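Local atomic coordinates of putative lipoprotein YerB (Bacillus subtilis, PDB entry 2PSB), a protein that is a putative membrane lipoprotein of unknown function that interacts with PcrA, an interaction not essential for viability or repair of UV lesions. Residues E57-E61 against R86-V90; V234-H238 against D248-E252. All coordinates share one frame; numbering follows the deposited sequence.

Contact 1 (E57-E61 against R86-V90); sequences EALAE and REYFV
Arg86, Tyr88 and Ala60 bury the most surface here, joining the end of strand 54-59 to the start of helix 87-94. The Tyr88 ring reaches across so that its OH stands 2.6 Å from Leu59 O in a weak hydrogen bond. Tyrosine suits the place, since its ring fills the gap between helix and strand while its hydroxyl supplies a donor to a buried carbonyl. Arg86 CB lies 3.6 Å above one face of that ring, toward the rim, and Tyr88 CD2 in turn sits over the centre of the Phe89 ring. Ala58 points its small CB at both aromatics, 4.4 Å from Tyr88 CE2 and equally far from Phe89 CZ.

Where the strand gives out, Ala60 and Glu61 both face Ile64, a classic beta bulge. Arg86, the N-cap residue of helix 87-94, reaches this bulge with a side chain bent at chi2 (-64°) and again at chi3, which brings NH1 to 3.6 Å from Ala60 CB. The backbone of Ala60 and Glu61 N lie at the edge of the guanidinium, near its plane. Glu61 OE2 stays 4.0 Å from Arg86 NH2, too far for a salt bridge, with the carboxylate and guanidinium planes 26° apart; the opposite charges probably still attract. Arg66 brings a like charge close to Arg86 NH1.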
ATOM      1  N   GLU A  57      -2.853   2.023  -2.757  1.00 25.70           N
ATOM      2  CA  GLU A  57      -4.134   1.591  -3.283  1.00 27.52           C
ATOM      3  C   GLU A  57      -4.150   1.804  -4.786  1.00 29.18           C
ATOM      4  O   GLU A  57      -3.689   2.830  -5.280  1.00 29.82           O
ATOM      5  CB  GLU A  57      -5.268   2.386  -2.609  1.00 29.44           C
ATOM      6  CG  GLU A  57      -6.677   2.087  -3.124  1.00 30.94           C
ATOM      7  CD  GLU A  57      -7.754   2.856  -2.360  1.00 32.98           C
ATOM      8  OE1 GLU A  57      -8.934   2.465  -2.465  1.00 32.92           O
ATOM      9  OE2 GLU A  57      -7.427   3.849  -1.661  1.00 32.51           O
ATOM     10  N   ALA A  58      -4.675   0.824  -5.508  1.00 29.62           N
ATOM     11  CA  ALA A  58      -4.756   0.914  -6.961  1.00 31.56           C
ATOM     12  C   ALA A  58      -5.845  -0.018  -7.456  1.00 33.39           C
ATOM     13  O   ALA A  58      -6.242  -0.957  -6.751  1.00 32.48           O
ATOM     14  CB  ALA A  58      -3.402   0.548  -7.615  1.00 31.58           C
ATOM     15  N   LEU A  59      -6.342   0.251  -8.662  1.00 35.91           N
ATOM     16  CA  LEU A  59      -7.393  -0.577  -9.243  1.00 37.44           C
ATOM     17  C   LEU A  59      -6.842  -1.955  -9.510  1.00 38.94           C
ATOM     18  O   LEU A  59      -5.719  -2.100  -9.973  1.00 38.23           O
ATOM     19  CB  LEU A  59      -7.915   0.017 -10.562  1.00 36.16           C
ATOM     20  CG  LEU A  59      -8.838   1.241 -10.466  1.00 37.23           C
ATOM     21  CD1 LEU A  59      -9.097   1.807 -11.843  1.00 35.24           C
ATOM     22  CD2 LEU A  59     -10.139   0.843  -9.804  1.00 35.28           C
ATOM     23  N   ALA A  60      -7.642  -2.968  -9.208  1.00 43.16           N
ATOM     24  CA  ALA A  60      -7.253  -4.352  -9.431  1.00 47.96           C
ATOM     25  C   ALA A  60      -8.362  -5.061 -10.214  1.00 51.21           C
ATOM     26  O   ALA A  60      -8.330  -5.118 -11.446  1.00 53.83           O
ATOM     27  CB  ALA A  60      -7.012  -5.047  -8.095  1.00 46.12           C
ATOM     28  N   GLU A  61      -9.348  -5.577  -9.488  1.00 53.57           N
ATOM     29  CA  GLU A  61     -10.478  -6.299 -10.076  1.00 55.28           C
ATOM     30  C   GLU A  61     -11.623  -5.345 -10.458  1.00 54.77           C
ATOM     31  O   GLU A  61     -12.292  -4.787  -9.591  1.00 56.44           O
ATOM     32  CB  GLU A  61     -10.983  -7.338  -9.065  1.00 56.31           C
ATOM     33  CG  GLU A  61     -11.926  -8.411  -9.605  1.00 60.11           C
ATOM     34  CD  GLU A  61     -11.213  -9.509 -10.384  1.00 61.59           C
ATOM     35  OE1 GLU A  61     -11.813 -10.592 -10.550  1.00 61.58           O
ATOM     36  OE2 GLU A  61     -10.067  -9.294 -10.838  1.00 63.43           O
ATOM     37  N   ARG A  86      -0.677  -8.538  -8.550  1.00 37.13           N
ATOM     38  CA  ARG A  86      -0.732  -7.917  -9.867  1.00 37.54           C
ATOM     39  C   ARG A  86       0.665  -7.423 -10.178  1.00 38.90           C
ATOM     40  O   ARG A  86       1.436  -7.157  -9.262  1.00 40.79           O
ATOM     41  CB  ARG A  86      -1.733  -6.753  -9.868  1.00 37.59           C
ATOM     42  CG  ARG A  86      -3.183  -7.195  -9.774  1.00 38.42           C
ATOM     43  CD  ARG A  86      -3.573  -8.001 -11.005  1.00 41.74           C
ATOM     44  NE  ARG A  86      -4.369  -9.178 -10.660  1.00 46.47           N
ATOM     45  CZ  ARG A  86      -5.634  -9.134 -10.256  1.00 47.07           C
ATOM     46  NH1 ARG A  86      -6.260  -7.969 -10.147  1.00 48.29           N
ATOM     47  NH2 ARG A  86      -6.266 -10.256  -9.953  1.00 47.35           N
ATOM     48  N   GLU A  87       1.000  -7.317 -11.461  1.00 36.80           N
ATOM     49  CA  GLU A  87       2.318  -6.857 -11.857  1.00 36.46           C
ATOM     50  C   GLU A  87       2.733  -5.576 -11.158  1.00 35.22           C
ATOM     51  O   GLU A  87       3.786  -5.539 -10.521  1.00 35.11           O
ATOM     52  CB  GLU A  87       2.398  -6.651 -13.374  1.00 38.82           C
ATOM     53  CG  GLU A  87       2.567  -7.936 -14.156  1.00 43.72           C
ATOM     54  CD  GLU A  87       1.316  -8.344 -14.901  1.00 47.76           C
ATOM     55  OE1 GLU A  87       0.224  -8.353 -14.287  1.00 48.17           O
ATOM     56  OE2 GLU A  87       1.432  -8.671 -16.103  1.00 50.12           O
ATOM     57  N   TYR A  88       1.914  -4.532 -11.270  1.00 32.20           N
ATOM     58  CA  TYR A  88       2.242  -3.265 -10.636  1.00 30.08           C
ATOM     59  C   TYR A  88       2.535  -3.399  -9.141  1.00 30.21           C
ATOM     60  O   TYR A  88       3.311  -2.620  -8.598  1.00 30.84           O
ATOM     61  CB  TYR A  88       1.154  -2.201 -10.881  1.00 28.52           C
ATOM     62  CG  TYR A  88      -0.269  -2.701 -10.929  1.00 28.18           C
ATOM     63  CD1 TYR A  88      -0.820  -3.187 -12.122  1.00 29.58           C
ATOM     64  CD2 TYR A  88      -1.081  -2.652  -9.804  1.00 27.19           C
ATOM     65  CE1 TYR A  88      -2.144  -3.599 -12.188  1.00 28.36           C
ATOM     66  CE2 TYR A  88      -2.410  -3.068  -9.858  1.00 27.83           C
ATOM     67  CZ  TYR A  88      -2.935  -3.536 -11.057  1.00 29.55           C
ATOM     68  OH  TYR A  88      -4.255  -3.927 -11.139  1.00 26.98           O
ATOM     69  N   PHE A  89       1.931  -4.376  -8.473  1.00 28.38           N
ATOM     70  CA  PHE A  89       2.207  -4.565  -7.050  1.00 29.18           C
ATOM     71  C   PHE A  89       3.587  -5.202  -6.833  1.00 28.86           C
ATOM     72  O   PHE A  89       4.299  -4.872  -5.884  1.00 31.09           O
ATOM     73  CB  PHE A  89       1.113  -5.420  -6.390  1.00 29.36           C
ATOM     74  CG  PHE A  89      -0.169  -4.672  -6.151  1.00 28.44           C
ATOM     75  CD1 PHE A  89      -0.160  -3.463  -5.459  1.00 28.05           C
ATOM     76  CD2 PHE A  89      -1.387  -5.171  -6.615  1.00 29.30           C
ATOM     77  CE1 PHE A  89      -1.343  -2.754  -5.231  1.00 28.88           C
ATOM     78  CE2 PHE A  89      -2.573  -4.478  -6.395  1.00 28.15           C
ATOM     79  CZ  PHE A  89      -2.551  -3.263  -5.698  1.00 29.55           C
ATOM     80  N   VAL A  90       3.970  -6.114  -7.716  1.00 27.34           N
ATOM     81  CA  VAL A  90       5.278  -6.747  -7.601  1.00 27.93           C
ATOM     82  C   VAL A  90       6.321  -5.649  -7.749  1.00 28.15           C
ATOM     83  O   VAL A  90       7.275  -5.566  -6.977  1.00 28.93           O
ATOM     84  CB  VAL A  90       5.503  -7.802  -8.708  1.00 26.77           C
ATOM     85  CG1 VAL A  90       6.927  -8.330  -8.635  1.00 25.74           C
ATOM     86  CG2 VAL A  90       4.512  -8.936  -8.557  1.00 26.35           C
TER

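Contact 2 (V234-H238 against D248-E252); sequences VEASH and DIDLE
The imidazole of His238 carries Ile249 on one face: CG1 lies 3.7 Å from the ring centroid and only 9° off the ring normal, a CH-pi contact, while CD1 comes over the same face to within 3.3 Å of NE2. At the ring's edge, ND1 donates to Ala236 O at 2.7 Å. This carbonyl oxygen is almost in the ring plane, yet ND1 stands 38° out of the carbonyl plane and so does not use a lone pair. Histidine thus offers a flat pi face to the isoleucine's aliphatic chain and a polar edge to its own strand.

The two segments belong to a beta hairpin of strands 230-240 and 247-250, where His238 and Ile249 form an antiparallel non-hydrogen-bonded pair with their side chains on the same face of the sheet. His238 CG (chi1 -72°) and Ile249 CG1 both lie anti to the carbonyl carbon, and the two side chains lie side by side, pointing the same way. Ile249 CG2 meets Ala236 CB at 3.4 Å, tighter than usual for carbons; a small residue suits this position, which Leu251 CD2 also approaches. Asp250 N donates to Ser237 O, and Ile249 CA makes a CA-H...O contact with the same oxygen.

Beyond this bond the strands are bridged by water. One water accepts from Ser237 N and donates to Asp250 O; another joins the side chains of Ser237 and Asp250 through OG and OD1. The other carboxylate oxygen closes an Asx turn: Glu252 N donates to Asp250 OD2 at 2.9 Å, nearly along the carboxylate C-O axis.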
ATOM      1  N   VAL A 234      -1.179   9.635  -7.143  1.00 32.33           N
ATOM      2  CA  VAL A 234      -0.368   9.468  -8.341  1.00 32.74           C
ATOM      3  C   VAL A 234      -1.173   9.120  -9.595  1.00 34.81           C
ATOM      4  O   VAL A 234      -2.010   8.221  -9.573  1.00 33.77           O
ATOM      5  CB  VAL A 234       0.714   8.387  -8.077  1.00 33.09           C
ATOM      6  CG1 VAL A 234       1.412   7.987  -9.359  1.00 33.47           C
ATOM      7  CG2 VAL A 234       1.735   8.927  -7.080  1.00 33.77           C
ATOM      8  N   GLU A 235      -0.916   9.845 -10.685  1.00 36.33           N
ATOM      9  CA  GLU A 235      -1.608   9.609 -11.952  1.00 35.83           C
ATOM     10  C   GLU A 235      -0.749   8.761 -12.862  1.00 36.66           C
ATOM     11  O   GLU A 235       0.289   9.202 -13.341  1.00 37.38           O
ATOM     12  CB  GLU A 235      -1.927  10.925 -12.664  1.00 36.05           C
ATOM     13  CG  GLU A 235      -2.767  10.731 -13.930  1.00 36.43           C
ATOM     14  CD  GLU A 235      -3.208  12.042 -14.564  1.00 38.48           C
ATOM     15  OE1 GLU A 235      -2.357  12.753 -15.146  1.00 38.75           O
ATOM     16  OE2 GLU A 235      -4.411  12.370 -14.473  1.00 33.97           O
ATOM     17  N   ALA A 236      -1.203   7.543 -13.120  1.00 38.41           N
ATOM     18  CA  ALA A 236      -0.461   6.610 -13.954  1.00 38.86           C
ATOM     19  C   ALA A 236      -1.348   6.022 -15.043  1.00 39.68           C
ATOM     20  O   ALA A 236      -2.528   5.756 -14.814  1.00 39.07           O
ATOM     21  CB  ALA A 236       0.108   5.496 -13.082  1.00 35.76           C
ATOM     22  N   SER A 237      -0.767   5.806 -16.221  1.00 40.19           N
ATOM     23  CA  SER A 237      -1.507   5.255 -17.346  1.00 42.25           C
ATOM     24  C   SER A 237      -1.938   3.820 -17.118  1.00 43.88           C
ATOM     25  O   SER A 237      -1.111   2.939 -16.871  1.00 45.58           O
ATOM     26  CB  SER A 237      -0.672   5.308 -18.621  1.00 40.89           C
ATOM     27  OG  SER A 237      -0.238   6.623 -18.887  1.00 44.44           O
ATOM     28  N   HIS A 238      -3.245   3.600 -17.195  1.00 43.76           N
ATOM     29  CA  HIS A 238      -3.819   2.277 -17.048  1.00 45.26           C
ATOM     30  C   HIS A 238      -4.068   1.825 -18.483  1.00 48.23           C
ATOM     31  O   HIS A 238      -4.646   2.570 -19.277  1.00 47.11           O
ATOM     32  CB  HIS A 238      -5.134   2.350 -16.267  1.00 42.70           C
ATOM     33  CG  HIS A 238      -4.955   2.648 -14.811  1.00 43.56           C
ATOM     34  ND1 HIS A 238      -4.143   3.664 -14.349  1.00 40.49           N
ATOM     35  CD2 HIS A 238      -5.478   2.058 -13.709  1.00 42.85           C
ATOM     36  CE1 HIS A 238      -4.170   3.683 -13.031  1.00 41.54           C
ATOM     37  NE2 HIS A 238      -4.972   2.718 -12.615  1.00 42.58           N
ATOM     38  N   ASP A 248      -2.822  -3.039 -16.995  1.00 53.42           N
ATOM     39  CA  ASP A 248      -1.544  -2.828 -16.352  1.00 50.51           C
ATOM     40  C   ASP A 248      -1.483  -1.341 -16.037  1.00 48.75           C
ATOM     41  O   ASP A 248      -2.344  -0.572 -16.474  1.00 47.40           O
ATOM     42  CB  ASP A 248      -0.408  -3.228 -17.297  1.00 51.05           C
ATOM     43  CG  ASP A 248       0.943  -3.226 -16.618  1.00 52.02           C
ATOM     44  OD1 ASP A 248       1.031  -3.695 -15.466  1.00 53.32           O
ATOM     45  OD2 ASP A 248       1.922  -2.767 -17.242  1.00 53.51           O
ATOM     46  N   ILE A 249      -0.482  -0.943 -15.264  1.00 45.82           N
ATOM     47  CA  ILE A 249      -0.313   0.452 -14.897  1.00 42.31           C
ATOM     48  C   ILE A 249       1.136   0.864 -15.120  1.00 42.90           C
ATOM     49  O   ILE A 249       2.050   0.357 -14.468  1.00 42.03           O
ATOM     50  CB  ILE A 249      -0.698   0.692 -13.415  1.00 41.37           C
ATOM     51  CG1 ILE A 249      -2.170   0.334 -13.203  1.00 40.88           C
ATOM     52  CG2 ILE A 249      -0.460   2.142 -13.043  1.00 39.71           C
ATOM     53  CD1 ILE A 249      -2.658   0.514 -11.777  1.00 39.34           C
ATOM     54  N   ASP A 250       1.341   1.779 -16.063  1.00 42.73           N
ATOM     55  CA  ASP A 250       2.675   2.255 -16.371  1.00 42.14           C
ATOM     56  C   ASP A 250       3.197   3.086 -15.207  1.00 43.15           C
ATOM     57  O   ASP A 250       2.787   4.231 -15.014  1.00 43.25           O
ATOM     58  CB  ASP A 250       2.652   3.095 -17.649  1.00 44.30           C
ATOM     59  CG  ASP A 250       4.032   3.561 -18.063  1.00 46.04           C
ATOM     60  OD1 ASP A 250       4.148   4.183 -19.141  1.00 47.01           O
ATOM     61  OD2 ASP A 250       5.003   3.309 -17.313  1.00 44.11           O
ATOM     62  N   LEU A 251       4.100   2.492 -14.434  1.00 43.07           N
ATOM     63  CA  LEU A 251       4.698   3.149 -13.279  1.00 43.51           C
ATOM     64  C   LEU A 251       6.128   3.573 -13.557  1.00 44.10           C
ATOM     65  O   LEU A 251       6.908   3.758 -12.628  1.00 43.70           O
ATOM     66  CB  LEU A 251       4.700   2.201 -12.080  1.00 43.53           C
ATOM     67  CG  LEU A 251       3.347   1.858 -11.468  1.00 41.89           C
ATOM     68  CD1 LEU A 251       3.538   0.828 -10.361  1.00 41.78           C
ATOM     69  CD2 LEU A 251       2.703   3.125 -10.940  1.00 40.32           C
ATOM     70  N   GLU A 252       6.470   3.740 -14.827  1.00 45.36           N
ATOM     71  CA  GLU A 252       7.831   4.115 -15.182  1.00 46.78           C
ATOM     72  C   GLU A 252       7.917   5.412 -15.986  1.00 46.17           C
ATOM     73  O   GLU A 252       8.892   6.153 -15.880  1.00 46.28           O
ATOM     74  CB  GLU A 252       8.472   2.964 -15.961  1.00 49.38           C
ATOM     75  CG  GLU A 252       9.984   2.932 -15.917  1.00 52.81           C
ATOM     76  CD  GLU A 252      10.531   1.608 -16.415  1.00 55.09           C
ATOM     77  OE1 GLU A 252      11.765   1.404 -16.357  1.00 54.74           O
ATOM     78  OE2 GLU A 252       9.721   0.768 -16.864  1.00 56.28           O
TER
HETATM   79  O   HOH W   1       2.530   6.612 -20.048  1.00 46.92           O
HETATM   80  O   HOH W   2       1.888   6.229 -16.574  1.00 55.98           O

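Contacts 1 and 2 touch directly, their centres about 10 Å apart, although contact 1 belongs to the N-terminal DUF3048 domain and contact 2 to the C-terminal one. The helical side of contact 1, at the start of helix 87-94, makes the junction. Tyr88 CD1 packs 3.9 Å from Asp248 OD1 and equally close to Ile249 N, so the ring that leans on strand 54-59 also rests against the second strand of the hairpin. The backbone of the same residue also takes part: Tyr88 O lies 3.9 Å from Leu251 CD1. Strand 293-298 provides a second connection, pairing in parallel with both 54-59 and 230-240; its Ile297 touches His238, Ala236 and Leu251.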